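Aminopentol aminotransferase (PDB 6HBS) catalyses the pyridoxal-phosphate-dependent deamination of aminopentol, the hydrolysed form of fumonisin B1, to its 2-keto product, with pyruvate as preferred amino acceptor. Local coordinates at residues 345-350 and 359-364; 323-328 and 398-403; 129-134 and 276-281; 138-143 and 149-154; 65-70 and 302-307. All blocks are in the same frame, centred on the assembly; numbering follows the deposited sequence.

Contact 1. Residues 345-350 and 359-364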
# COMPACT_ATOMS: atom_id res chain seq x y z
N PRO A 345 -4.08 -17.01 19.12
CA PRO A 345 -5.26 -17.42 19.87
C PRO A 345 -6.37 -16.38 19.92
O PRO A 345 -6.12 -15.17 19.93
CB PRO A 345 -4.68 -17.69 21.28
CG PRO A 345 -3.56 -16.69 21.41
CD PRO A 345 -2.99 -16.55 20.00
N GLN A 346 -7.60 -16.88 19.92
CA GLN A 346 -8.78 -16.11 20.25
C GLN A 346 -9.19 -16.56 21.66
O GLN A 346 -9.35 -17.76 21.91
CB GLN A 346 -9.88 -16.37 19.22
CG GLN A 346 -11.13 -15.53 19.37
CD GLN A 346 -11.00 -14.21 18.67
OE1 GLN A 346 -10.23 -13.35 19.11
NE2 GLN A 346 -11.74 -14.04 17.57
N ILE A 347 -9.29 -15.61 22.57
CA ILE A 347 -9.49 -15.92 24.00
C ILE A 347 -10.74 -15.15 24.45
O ILE A 347 -10.68 -13.98 24.75
CB ILE A 347 -8.24 -15.58 24.82
CG1 ILE A 347 -7.00 -16.34 24.32
CG2 ILE A 347 -8.49 -15.87 26.30
CD1 ILE A 347 -5.68 -15.94 24.99
N PHE A 348 -11.87 -15.84 24.41
CA PHE A 348 -13.13 -15.34 24.84
C PHE A 348 -13.58 -16.03 26.14
O PHE A 348 -13.01 -17.05 26.55
CB PHE A 348 -14.19 -15.63 23.76
CG PHE A 348 -14.10 -14.85 22.47
CD1 PHE A 348 -13.16 -13.84 22.27
CD2 PHE A 348 -14.98 -15.14 21.43
CE1 PHE A 348 -13.10 -13.15 21.07
CE2 PHE A 348 -14.89 -14.46 20.22
CZ PHE A 348 -13.97 -13.45 20.05
N PHE A 349 -14.63 -15.47 26.76
CA PHE A 349 -15.32 -16.10 27.88
C PHE A 349 -16.56 -16.87 27.40
O PHE A 349 -17.34 -16.39 26.58
CB PHE A 349 -15.66 -15.03 28.91
CG PHE A 349 -14.46 -14.60 29.72
CD1 PHE A 349 -13.53 -13.72 29.19
CD2 PHE A 349 -14.27 -15.07 31.01
CE1 PHE A 349 -12.40 -13.34 29.91
CE2 PHE A 349 -13.14 -14.69 31.73
CZ PHE A 349 -12.21 -13.83 31.18
N ALA A 350 -16.77 -18.07 27.95
CA ALA A 350 -18.04 -18.79 27.72
C ALA A 350 -19.18 -17.95 28.32
O ALA A 350 -18.98 -17.27 29.28
CB ALA A 350 -18.00 -20.18 28.32
N TYR A 359 -14.28 -7.90 27.96
CA TYR A 359 -13.86 -6.52 27.91
C TYR A 359 -13.22 -6.16 29.25
O TYR A 359 -12.09 -5.59 29.32
CB TYR A 359 -15.03 -5.61 27.52
CG TYR A 359 -15.17 -5.38 26.04
CD1 TYR A 359 -15.09 -6.43 25.13
CD2 TYR A 359 -15.30 -4.10 25.53
CE1 TYR A 359 -15.22 -6.21 23.76
CE2 TYR A 359 -15.39 -3.87 24.16
CZ TYR A 359 -15.37 -4.93 23.27
OH TYR A 359 -15.43 -4.69 21.93
N ALA A 360 -13.91 -6.54 30.32
CA ALA A 360 -13.46 -6.15 31.67
C ALA A 360 -12.12 -6.85 31.99
O ALA A 360 -11.20 -6.23 32.54
CB ALA A 360 -14.54 -6.48 32.68
N TRP A 361 -11.99 -8.11 31.59
CA TRP A 361 -10.80 -8.91 31.84
C TRP A 361 -9.61 -8.35 31.05
O TRP A 361 -8.55 -8.21 31.59
CB TRP A 361 -11.07 -10.37 31.44
CG TRP A 361 -9.92 -11.29 31.70
CD1 TRP A 361 -9.51 -11.78 32.91
CD2 TRP A 361 -9.04 -11.84 30.71
NE1 TRP A 361 -8.42 -12.59 32.73
CE2 TRP A 361 -8.10 -12.64 31.39
CE3 TRP A 361 -8.92 -11.72 29.31
CZ2 TRP A 361 -7.09 -13.34 30.73
CZ3 TRP A 361 -7.95 -12.42 28.65
CH2 TRP A 361 -7.02 -13.19 29.36
N ALA A 362 -9.84 -8.03 29.77
CA ALA A 362 -8.79 -7.48 28.92
C ALA A 362 -8.31 -6.16 29.52
O ALA A 362 -7.12 -5.91 29.58
CB ALA A 362 -9.28 -7.33 27.48
N ALA A 363 -9.24 -5.32 29.99
CA ALA A 363 -8.85 -4.01 30.51
C ALA A 363 -8.03 -4.19 31.79
O ALA A 363 -7.09 -3.44 32.03
CB ALA A 363 -10.06 -3.14 30.77
N ALA A 364 -8.43 -5.16 32.63
CA ALA A 364 -7.75 -5.43 33.91
C ALA A 364 -6.33 -5.93 33.62
O ALA A 364 -5.42 -5.64 34.35
CB ALA A 364 -8.55 -6.42 34.73
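Phe349 points the edge of its ring at one face of the Trp361 indole. The pair is T-shaped, with the phenyl and the five-membered ring at 70° and their centroids 5.1 Å apart. Phe349 CZ makes the closest approach, 3.5 Å from Trp361 CG. Its neighbour Phe349 CE1 rests 3.6 Å from Trp361 CB, at the root of the side chain. The far part of the indole is met more loosely by Ile347, whose CG2 lies 4.2 Å from Trp361 CZ3. Ile347 and Phe349 alternate along strand 346-349, so both side chains leave the same side of it. In Trp361, CG is anti to the backbone N (chi1 -178°), which carries the indole off the helix toward the strand. An alanine at Trp361 would remove the indole face and is likely to leave the Phe349 edge and the Ile347 methyl facing a gap. Strand 346-349 pairs antiparallel with strand 336-339, where Phe349 touches Leu336. Helix 310-332 adds Leu325, which packs on both Ile347 and Trp361. Helix 386-405 closes over the indole with Thr396, Ala399 and Val403, so Trp361 is buried between one strand and two other helices.

Contact 2. Residues 323-328 and 398-403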
# COMPACT_ATOMS: atom_id res chain seq x y z
N ALA A 323 -2.18 -23.24 28.36
CA ALA A 323 -2.20 -24.14 29.55
C ALA A 323 -2.40 -23.33 30.84
O ALA A 323 -3.24 -23.68 31.68
CB ALA A 323 -0.93 -24.93 29.63
N GLY A 324 -1.63 -22.24 30.98
CA GLY A 324 -1.74 -21.39 32.12
C GLY A 324 -3.13 -20.81 32.31
O GLY A 324 -3.67 -20.76 33.45
N LEU A 325 -3.73 -20.32 31.21
CA LEU A 325 -5.04 -19.67 31.26
C LEU A 325 -6.13 -20.70 31.55
O LEU A 325 -7.08 -20.40 32.24
CB LEU A 325 -5.32 -18.90 29.96
CG LEU A 325 -4.52 -17.61 29.77
CD1 LEU A 325 -4.82 -16.96 28.41
CD2 LEU A 325 -4.81 -16.63 30.88
N GLU A 326 -5.96 -21.92 31.04
CA GLU A 326 -6.91 -22.99 31.31
C GLU A 326 -6.94 -23.22 32.83
O GLU A 326 -8.04 -23.21 33.47
CB GLU A 326 -6.51 -24.22 30.49
CG GLU A 326 -7.23 -25.50 30.88
CD GLU A 326 -8.72 -25.46 30.66
OE1 GLU A 326 -9.48 -26.04 31.51
OE2 GLU A 326 -9.13 -24.78 29.70
N ALA A 327 -5.75 -23.36 33.41
CA ALA A 327 -5.63 -23.68 34.87
C ALA A 327 -6.23 -22.53 35.69
O ALA A 327 -7.06 -22.73 36.58
CB ALA A 327 -4.20 -23.99 35.25
N GLN A 328 -5.90 -21.29 35.32
CA GLN A 328 -6.41 -20.13 36.07
C GLN A 328 -7.93 -20.00 35.97
O GLN A 328 -8.56 -19.63 36.95
CB GLN A 328 -5.80 -18.82 35.58
CG GLN A 328 -4.37 -18.63 36.02
CD GLN A 328 -3.77 -17.37 35.45
OE1 GLN A 328 -4.42 -16.58 34.75
NE2 GLN A 328 -2.53 -17.14 35.83
N ARG A 398 -4.50 -11.74 38.36
CA ARG A 398 -5.09 -10.56 38.98
C ARG A 398 -6.33 -10.09 38.20
O ARG A 398 -7.24 -9.48 38.77
CB ARG A 398 -4.03 -9.46 39.12
CG ARG A 398 -2.97 -9.83 40.15
CD ARG A 398 -2.08 -8.70 40.61
NE ARG A 398 -1.32 -8.13 39.52
CZ ARG A 398 -0.20 -8.65 39.02
NH1 ARG A 398 0.35 -9.70 39.61
NH2 ARG A 398 0.34 -8.12 37.93
N ALA A 399 -6.34 -10.33 36.89
CA ALA A 399 -7.42 -9.85 36.05
C ALA A 399 -8.68 -10.68 36.31
O ALA A 399 -9.77 -10.13 36.38
CB ALA A 399 -6.99 -9.87 34.59
N PHE A 400 -8.52 -12.00 36.41
CA PHE A 400 -9.62 -12.89 36.80
C PHE A 400 -10.21 -12.45 38.14
O PHE A 400 -11.44 -12.33 38.25
CB PHE A 400 -9.16 -14.35 36.86
CG PHE A 400 -9.05 -15.05 35.52
CD1 PHE A 400 -10.17 -15.33 34.76
CD2 PHE A 400 -7.82 -15.47 35.04
CE1 PHE A 400 -10.05 -15.95 33.52
CE2 PHE A 400 -7.71 -16.11 33.82
CZ PHE A 400 -8.82 -16.33 33.06
N SER A 401 -9.34 -12.12 39.12
CA SER A 401 -9.81 -11.68 40.47
C SER A 401 -10.61 -10.40 40.33
O SER A 401 -11.67 -10.28 40.95
CB SER A 401 -8.68 -11.47 41.46
OG SER A 401 -7.92 -12.65 41.62
N ALA A 402 -10.09 -9.44 39.54
CA ALA A 402 -10.73 -8.14 39.41
C ALA A 402 -12.12 -8.28 38.76
O ALA A 402 -13.07 -7.56 39.11
CB ALA A 402 -9.82 -7.18 38.65
N VAL A 403 -12.24 -9.22 37.82
CA VAL A 403 -13.51 -9.46 37.14
C VAL A 403 -14.53 -10.05 38.13
O VAL A 403 -15.70 -9.66 38.12
CB VAL A 403 -13.29 -10.35 35.90
CG1 VAL A 403 -14.54 -11.10 35.47
CG2 VAL A 403 -12.74 -9.52 34.75
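Phe400 reaches across from helix 386-405 and presents one edge of its ring to Gln328 and Leu325 of helix 310-332. The edge is formed by CD2 and CE2. Gln328 OE1 lies near the ring plane, 3.5 Å from Phe400 CE2. The amide of Gln328 stands almost upright to the ring, with the two planes 88° apart. A carbonyl oxygen in this position faces the slightly positive rim of the ring, which is probably mildly favourable. The aliphatic root of the glutamine touches the same edge, with Gln328 CB 3.8 Å from Phe400 CE2. Leu325 arrives at about a right angle to the phenylalanine, and its CD2 is 4.2 Å from Phe400 CE2. The Gln328 chain is extended beyond CG (chi2 177°), which brings its amide over to helix 386-405. There NE2 bonds to the carbonyl oxygen of Leu393 and OE1 to the hydroxyl of Thr396. These two bonds fix the rotation of the amide. A serine in place of Phe400 would remove the ring and would probably leave Gln328 CB and Leu325 CD2 without their cross-helix packing. The ring also meets those of Trp361 and His332 and touches Leu336 of strand 336-339. The contact joins two helices that lie against the two-stranded antiparallel sheet of 336-339 and 346-349. Helices packed on a small antiparallel sheet near the C-terminus are consistent with the small domain of fold-type I aminotransferases, to which class III belongs.

Contact 3. Residues 129-134 and 276-281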
# COMPACT_ATOMS: atom_id res chain seq x y z
N ALA A 129 -7.45 -13.96 -11.49
CA ALA A 129 -8.32 -15.14 -11.67
C ALA A 129 -9.37 -14.89 -12.76
O ALA A 129 -9.63 -15.80 -13.56
CB ALA A 129 -8.94 -15.54 -10.36
N ARG A 130 -9.93 -13.68 -12.82
CA ARG A 130 -10.88 -13.31 -13.84
C ARG A 130 -10.20 -13.29 -15.21
O ARG A 130 -10.76 -13.83 -16.16
CB ARG A 130 -11.53 -11.97 -13.49
CG ARG A 130 -12.46 -12.04 -12.29
CD ARG A 130 -13.02 -10.69 -11.87
NE ARG A 130 -14.16 -10.94 -10.99
CZ ARG A 130 -14.65 -10.06 -10.13
NH1 ARG A 130 -14.09 -8.86 -10.01
NH2 ARG A 130 -15.71 -10.39 -9.40
N ALA A 131 -8.99 -12.70 -15.32
CA ALA A 131 -8.20 -12.74 -16.56
C ALA A 131 -7.91 -14.17 -17.02
O ALA A 131 -7.96 -14.46 -18.22
CB ALA A 131 -6.91 -11.98 -16.43
N HIS A 132 -7.55 -15.04 -16.07
CA HIS A 132 -7.10 -16.39 -16.33
C HIS A 132 -8.26 -17.21 -16.89
O HIS A 132 -8.08 -17.98 -17.83
CB HIS A 132 -6.57 -17.05 -15.07
CG HIS A 132 -6.18 -18.48 -15.23
ND1 HIS A 132 -4.96 -18.86 -15.71
CD2 HIS A 132 -6.85 -19.62 -14.96
CE1 HIS A 132 -4.89 -20.18 -15.73
NE2 HIS A 132 -6.04 -20.68 -15.28
N THR A 133 -9.43 -17.06 -16.27
CA THR A 133 -10.55 -17.95 -16.58
C THR A 133 -11.51 -17.36 -17.60
O THR A 133 -12.30 -18.09 -18.15
CB THR A 133 -11.33 -18.29 -15.30
OG1 THR A 133 -11.86 -17.06 -14.83
CG2 THR A 133 -10.50 -18.98 -14.26
N GLY A 134 -11.54 -16.03 -17.74
CA GLY A 134 -12.57 -15.35 -18.53
C GLY A 134 -13.94 -15.42 -17.88
O GLY A 134 -14.93 -15.16 -18.54
N ARG A 276 0.65 -17.89 -14.74
CA ARG A 276 1.72 -16.95 -15.07
C ARG A 276 1.27 -16.00 -16.20
O ARG A 276 1.50 -14.77 -16.11
CB ARG A 276 3.00 -17.70 -15.45
CG ARG A 276 4.20 -16.78 -15.66
CD ARG A 276 5.43 -17.51 -16.18
NE ARG A 276 6.04 -18.36 -15.17
CZ ARG A 276 7.02 -17.98 -14.36
NH1 ARG A 276 7.50 -16.74 -14.45
NH2 ARG A 276 7.48 -18.82 -13.45
N ASP A 277 0.61 -16.54 -17.24
CA ASP A 277 0.22 -15.70 -18.38
C ASP A 277 -0.77 -14.62 -17.96
O ASP A 277 -0.66 -13.49 -18.43
CB ASP A 277 -0.42 -16.48 -19.54
CG ASP A 277 0.58 -17.25 -20.37
OD1 ASP A 277 1.77 -16.90 -20.34
OD2 ASP A 277 0.16 -18.21 -21.03
N ALA A 278 -1.74 -14.98 -17.10
CA ALA A 278 -2.72 -14.01 -16.64
C ALA A 278 -2.06 -12.93 -15.77
O ALA A 278 -2.45 -11.78 -15.78
CB ALA A 278 -3.81 -14.72 -15.88
N ALA A 279 -1.08 -13.34 -14.98
CA ALA A 279 -0.32 -12.41 -14.16
C ALA A 279 0.38 -11.37 -15.04
O ALA A 279 0.54 -10.22 -14.63
CB ALA A 279 0.69 -13.17 -13.35
N ARG A 280 0.82 -11.78 -16.23
CA ARG A 280 1.47 -10.82 -17.16
C ARG A 280 0.45 -9.90 -17.86
O ARG A 280 0.80 -8.78 -18.24
CB ARG A 280 2.30 -11.56 -18.19
CG ARG A 280 3.45 -12.35 -17.58
CD ARG A 280 4.10 -13.23 -18.61
NE ARG A 280 4.82 -12.43 -19.59
CZ ARG A 280 5.42 -12.94 -20.66
NH1 ARG A 280 5.28 -14.22 -20.95
NH2 ARG A 280 6.14 -12.15 -21.45
N ASP A 281 -0.78 -10.39 -18.07
CA ASP A 281 -1.77 -9.67 -18.85
C ASP A 281 -2.40 -8.55 -18.04
O ASP A 281 -2.78 -7.54 -18.58
CB ASP A 281 -2.91 -10.57 -19.36
CG ASP A 281 -2.54 -11.55 -20.47
OD1 ASP A 281 -1.47 -11.38 -21.09
OD2 ASP A 281 -3.31 -12.50 -20.68
O HOH W 1 -2.74 -17.81 -16.97
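His132 and Ala131 meet Ala278 where the end of helix 118-133 comes against the short helix 276-281. Both helices belong to the large, cofactor-binding part of the class-III aminotransferase fold, built round a seven-stranded sheet. The approach is close, with the CA atoms of His132 and Ala278 5.0 Å apart. The small side chain of Ala278 is consistent with so close an approach. The His132 side chain gives the detail. Its CB touches Ala278 CB at 3.7 Å, and the Ala278 methyl comes equally near to His132 CA. Ala131 CB lies 4.2 Å from the same Ala278 CB. CG of the histidine is anti to its backbone N (chi1 176°), and the imidazole runs beside the other helix with the Ala278 methyl near the plane at its edge. ND1 is the ring atom that serves the second segment. His132 ND1 is 2.8 Å from a water O that lies in the ring plane. This water accepts a bond from Ala278 N at 3.0 Å. The water therefore bridges the imidazole to a backbone N-H in the first turn of helix 276-281. At another part of the ring edge, CD2 faces Thr133 CG2 of the same helix. The histidine also rests on Leu226 of strand 226-230 and on Lys274. Beyond the pair, Arg276 NH2 bonds to the carbonyl oxygen of Arg16 of the second subunit. Near the end of helix 118-133, Ala129 O is gripped from opposite faces of its carbonyl plane by Thr133 N and by Thr133 OG1, the latter at 2.9 Å.

Contact 4. Residues 138-143 and 149-154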
# COMPACT_ATOMS: atom_id res chain seq x y z
N ILE A 138 -16.28 -14.66 -8.04
CA ILE A 138 -15.30 -14.92 -6.99
C ILE A 138 -16.04 -15.47 -5.76
O ILE A 138 -16.96 -14.84 -5.27
CB ILE A 138 -14.52 -13.62 -6.66
CG1 ILE A 138 -13.75 -13.12 -7.89
CG2 ILE A 138 -13.61 -13.84 -5.47
CD1 ILE A 138 -12.56 -13.94 -8.27
N LEU A 139 -15.64 -16.65 -5.30
CA LEU A 139 -16.29 -17.25 -4.11
C LEU A 139 -15.49 -16.93 -2.85
O LEU A 139 -14.32 -17.30 -2.76
CB LEU A 139 -16.41 -18.76 -4.30
CG LEU A 139 -17.31 -19.21 -5.46
CD1 LEU A 139 -17.42 -20.73 -5.51
CD2 LEU A 139 -18.66 -18.54 -5.38
N CYS A 140 -16.15 -16.32 -1.86
CA CYS A 140 -15.52 -16.04 -0.55
C CYS A 140 -16.44 -16.61 0.55
O CYS A 140 -17.64 -16.79 0.33
CB CYS A 140 -15.31 -14.55 -0.35
SG CYS A 140 -14.22 -13.84 -1.62
N ALA A 141 -15.84 -16.92 1.70
CA ALA A 141 -16.57 -17.36 2.88
C ALA A 141 -17.31 -16.16 3.48
O ALA A 141 -16.72 -15.07 3.57
CB ALA A 141 -15.59 -17.94 3.87
N LYS A 142 -18.57 -16.36 3.90
CA LYS A 142 -19.31 -15.35 4.63
C LYS A 142 -18.50 -14.88 5.84
O LYS A 142 -18.00 -15.71 6.61
CB LYS A 142 -20.62 -15.89 5.21
CG LYS A 142 -21.71 -16.18 4.20
CD LYS A 142 -22.91 -16.94 4.79
CE LYS A 142 -23.87 -17.43 3.71
NZ LYS A 142 -23.33 -18.63 3.01
N GLY A 143 -18.35 -13.56 5.96
CA GLY A 143 -17.64 -12.90 7.07
C GLY A 143 -16.12 -13.01 6.99
O GLY A 143 -15.46 -12.59 7.91
N SER A 149 -10.90 -3.23 0.49
CA SER A 149 -11.23 -2.70 -0.85
C SER A 149 -12.76 -2.65 -1.04
O SER A 149 -13.52 -3.29 -0.32
CB SER A 149 -10.55 -3.52 -1.95
OG SER A 149 -9.15 -3.66 -1.71
N PRO A 150 -13.29 -1.91 -2.05
CA PRO A 150 -14.73 -1.89 -2.25
C PRO A 150 -15.32 -3.30 -2.40
O PRO A 150 -16.45 -3.53 -1.93
CB PRO A 150 -14.90 -1.01 -3.51
CG PRO A 150 -13.68 -0.09 -3.47
CD PRO A 150 -12.56 -0.97 -2.93
N TRP A 151 -14.59 -4.24 -3.01
CA TRP A 151 -15.16 -5.60 -3.24
C TRP A 151 -15.30 -6.41 -1.95
O TRP A 151 -16.03 -7.40 -1.96
CB TRP A 151 -14.40 -6.42 -4.30
CG TRP A 151 -13.02 -6.91 -3.96
CD1 TRP A 151 -11.86 -6.20 -4.08
CD2 TRP A 151 -12.64 -8.22 -3.49
NE1 TRP A 151 -10.79 -6.97 -3.72
CE2 TRP A 151 -11.23 -8.21 -3.36
CE3 TRP A 151 -13.33 -9.40 -3.19
CZ2 TRP A 151 -10.51 -9.33 -2.94
CZ3 TRP A 151 -12.62 -10.51 -2.79
CH2 TRP A 151 -11.22 -10.47 -2.64
N ASN A 152 -14.57 -6.06 -0.89
CA ASN A 152 -14.50 -6.99 0.25
C ASN A 152 -14.57 -6.29 1.62
O ASN A 152 -14.61 -6.98 2.61
CB ASN A 152 -13.27 -7.90 0.17
CG ASN A 152 -11.95 -7.15 0.15
OD1 ASN A 152 -11.92 -5.93 0.33
ND2 ASN A 152 -10.85 -7.86 -0.12
N THR A 153 -14.59 -4.95 1.69
CA THR A 153 -14.58 -4.27 3.00
C THR A 153 -15.81 -4.71 3.81
O THR A 153 -16.93 -4.82 3.27
CB THR A 153 -14.48 -2.75 2.84
OG1 THR A 153 -14.42 -2.14 4.13
CG2 THR A 153 -15.65 -2.14 2.10
N PRO A 154 -15.64 -4.99 5.13
CA PRO A 154 -16.72 -5.52 5.97
C PRO A 154 -17.80 -4.50 6.37
O PRO A 154 -18.86 -4.91 6.84
CB PRO A 154 -16.01 -5.98 7.25
CG PRO A 154 -14.77 -5.07 7.34
CD PRO A 154 -14.37 -4.86 5.89
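Cys140 brings its sulfur to the edge of the Trp151 indole. SG lies 3.9 Å from Trp151 CZ3, near the ring plane. Cys140 SG is 5.2 Å from the centroid of the Trp151 six-membered ring. It lies 87° off the ring normal, a sulfur-aromatic contact at the rim. Asn152 ND2 lies 3.1 Å above the plane of the Trp151 ring, toward its rim. The apolar part is small. Ile138 CG2 approaches the same carbon, Trp151 CZ3, at 4.4 Å and from an oblique direction. Ile138 and Cys140 lie two apart on strand 137-141 and point the same way. This strand is an inner member of the seven-stranded sheet of the class-III aminotransferase fold. The loop that follows it holds the cofactor-binding residues Tyr145, His146 and Gly147 before it returns to the strand with Trp151. The Trp151 side chain is about 8 Å from a bound pyridoxal phosphate. Polar contacts hold the loop side. Trp151 NE1 bonds to Ser123 OG on helix 118-133. Ser149 O accepts from both Asn152 N and Thr153 N, the latter at 2.8 Å, which closes a tight turn.

Contact 5. Residues 65-70 and 302-307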
# COMPACT_ATOMS: atom_id res chain seq x y z
N ASN A 65 4.82 -8.23 13.78
CA ASN A 65 5.94 -8.52 14.67
C ASN A 65 6.06 -10.04 14.87
O ASN A 65 5.54 -10.58 15.84
CB ASN A 65 5.85 -7.77 16.00
CG ASN A 65 7.06 -8.07 16.87
OD1 ASN A 65 8.16 -8.25 16.34
ND2 ASN A 65 6.85 -8.09 18.18
N LEU A 66 6.79 -10.69 13.97
CA LEU A 66 7.00 -12.15 14.02
C LEU A 66 8.20 -12.47 14.92
O LEU A 66 8.17 -13.47 15.63
CB LEU A 66 7.25 -12.69 12.61
CG LEU A 66 7.42 -14.21 12.48
CD1 LEU A 66 6.12 -14.96 12.76
CD2 LEU A 66 7.92 -14.57 11.10
N LEU A 67 9.26 -11.67 14.84
CA LEU A 67 10.57 -12.08 15.40
C LEU A 67 11.04 -11.14 16.51
O LEU A 67 12.13 -11.35 17.08
CB LEU A 67 11.59 -12.12 14.26
CG LEU A 67 11.30 -13.16 13.18
CD1 LEU A 67 12.32 -13.10 12.05
CD2 LEU A 67 11.27 -14.56 13.78
N GLY A 68 10.23 -10.13 16.84
CA GLY A 68 10.59 -9.11 17.81
C GLY A 68 10.82 -7.75 17.20
O GLY A 68 11.44 -7.59 16.13
N TYR A 69 10.29 -6.74 17.89
CA TYR A 69 10.47 -5.39 17.44
C TYR A 69 11.94 -5.00 17.47
O TYR A 69 12.61 -5.19 18.50
CB TYR A 69 9.69 -4.43 18.33
CG TYR A 69 8.19 -4.52 18.29
CD1 TYR A 69 7.46 -4.08 17.19
CD2 TYR A 69 7.48 -4.97 19.39
CE1 TYR A 69 6.07 -4.06 17.21
CE2 TYR A 69 6.10 -4.96 19.42
CZ TYR A 69 5.38 -4.50 18.32
OH TYR A 69 4.01 -4.49 18.37
N ARG A 70 12.42 -4.45 16.34
CA ARG A 70 13.80 -3.96 16.16
C ARG A 70 14.77 -5.12 16.28
O ARG A 70 15.86 -4.96 16.83
CB ARG A 70 14.17 -2.85 17.15
CG ARG A 70 13.37 -1.56 16.97
CD ARG A 70 13.71 -0.52 18.02
NE ARG A 70 15.14 -0.22 17.96
CZ ARG A 70 15.94 -0.03 19.00
NH1 ARG A 70 15.47 -0.04 20.24
NH2 ARG A 70 17.22 0.21 18.80
N LEU A 302 12.97 -13.93 5.81
CA LEU A 302 12.78 -15.24 5.23
C LEU A 302 13.97 -16.17 5.56
O LEU A 302 13.75 -17.37 5.76
CB LEU A 302 12.59 -15.17 3.72
CG LEU A 302 11.31 -14.49 3.21
CD1 LEU A 302 11.34 -14.40 1.69
CD2 LEU A 302 10.05 -15.19 3.70
N ARG A 303 15.21 -15.65 5.62
CA ARG A 303 16.37 -16.49 5.97
C ARG A 303 16.20 -17.03 7.40
O ARG A 303 16.43 -18.20 7.69
CB ARG A 303 17.70 -15.73 5.79
CG ARG A 303 18.95 -16.57 6.10
CD ARG A 303 20.21 -15.79 6.46
NE ARG A 303 20.09 -14.91 7.63
CZ ARG A 303 20.12 -15.30 8.89
NH1 ARG A 303 20.21 -16.59 9.18
NH2 ARG A 303 20.04 -14.42 9.87
N ILE A 304 15.84 -16.15 8.32
CA ILE A 304 15.63 -16.52 9.68
C ILE A 304 14.51 -17.57 9.79
O ILE A 304 14.63 -18.51 10.59
CB ILE A 304 15.38 -15.28 10.53
CG1 ILE A 304 16.65 -14.42 10.61
CG2 ILE A 304 14.86 -15.65 11.91
CD1 ILE A 304 16.47 -13.13 11.29
N ILE A 305 13.46 -17.45 8.97
CA ILE A 305 12.35 -18.39 8.98
C ILE A 305 12.87 -19.76 8.56
O ILE A 305 12.50 -20.76 9.17
CB ILE A 305 11.18 -17.89 8.09
CG1 ILE A 305 10.43 -16.72 8.73
CG2 ILE A 305 10.26 -19.02 7.67
CD1 ILE A 305 9.43 -16.04 7.79
N ARG A 306 13.72 -19.81 7.54
CA ARG A 306 14.25 -21.05 7.07
C ARG A 306 15.25 -21.64 8.07
O ARG A 306 15.30 -22.83 8.16
CB ARG A 306 14.99 -20.95 5.73
CG ARG A 306 14.18 -20.46 4.54
CD ARG A 306 14.90 -20.65 3.23
NE ARG A 306 16.10 -19.83 3.17
CZ ARG A 306 16.11 -18.52 2.92
NH1 ARG A 306 17.26 -17.86 2.94
NH2 ARG A 306 15.00 -17.89 2.59
N GLU A 307 16.06 -20.82 8.76
CA GLU A 307 17.30 -21.29 9.37
C GLU A 307 17.24 -21.41 10.89
O GLU A 307 18.20 -21.91 11.48
CB GLU A 307 18.50 -20.41 8.97
CG GLU A 307 18.94 -20.72 7.55
CD GLU A 307 20.10 -19.93 6.98
OE1 GLU A 307 20.69 -19.13 7.68
OE2 GLU A 307 20.35 -20.11 5.79
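The loop between strand 54-57 and helix 72-82 packs on the last turns of helix 292-307, with Leu66 and Leu67 set against Ile305 and Ile304. The contact is wholly apolar. Leu67 CD1 lies 3.6 Å from Ile304 CG2, and the two side chains slide past each other in opposite directions. Leu67 CD2 is 4.2 Å from Ile304 CG2. Leu66 instead crosses its partner at about a right angle. Leu66 CD2 meets Ile305 CD1 at 3.9 Å. In Ile305, CG1 is anti to the carbonyl carbon (chi1 -73°), and the extended chain beyond it carries CD1 to Leu66. Both pairs are buried. In this class-III aminotransferase the loop passes near the active site. The Leu66 side chain is about 8 Å from that of Lys258, the lysine that by similarity carries the cofactor. Asn262 holds the loop: its OD1 bonds to Leu67 N and its ND2 to Gly68 O. Tyr310 of helix 310-332 touches Leu66, Leu67 and Ile305, and Ile74 of helix 72-82 covers Leu67 and Ile304. Away from the apolar seam, Arg303 and Glu307 form a salt bridge one helical turn apart. Arg303 NH1 lies 3.0 Å from Glu307 OE1, which stays in the guanidinium plane but is itself met from above the carboxylate plane.

How the contacts relate
Contacts 1 and 2 form one cluster, with centres about 10 Å apart. Contact 1 is nested within the chain loop that contact 2 closes. Leu325, Ile347, Trp361 and Phe400 link them into a continuous core beside the small antiparallel sheet. Contacts 3 and 4 touch through Arg130 and Ile138, and their centres are about 20 Å apart. Helix 118-133 runs into strand 137-141 there, and contact 4 is nested in the loop of contact 3. Contact 5 closes the longest loop, which encloses both. All three precede contacts 1 and 2. They lie in the part of the fold that meets the second subunit, whereas contacts 1 and 2 make a core within the chain, consistent with the small domain.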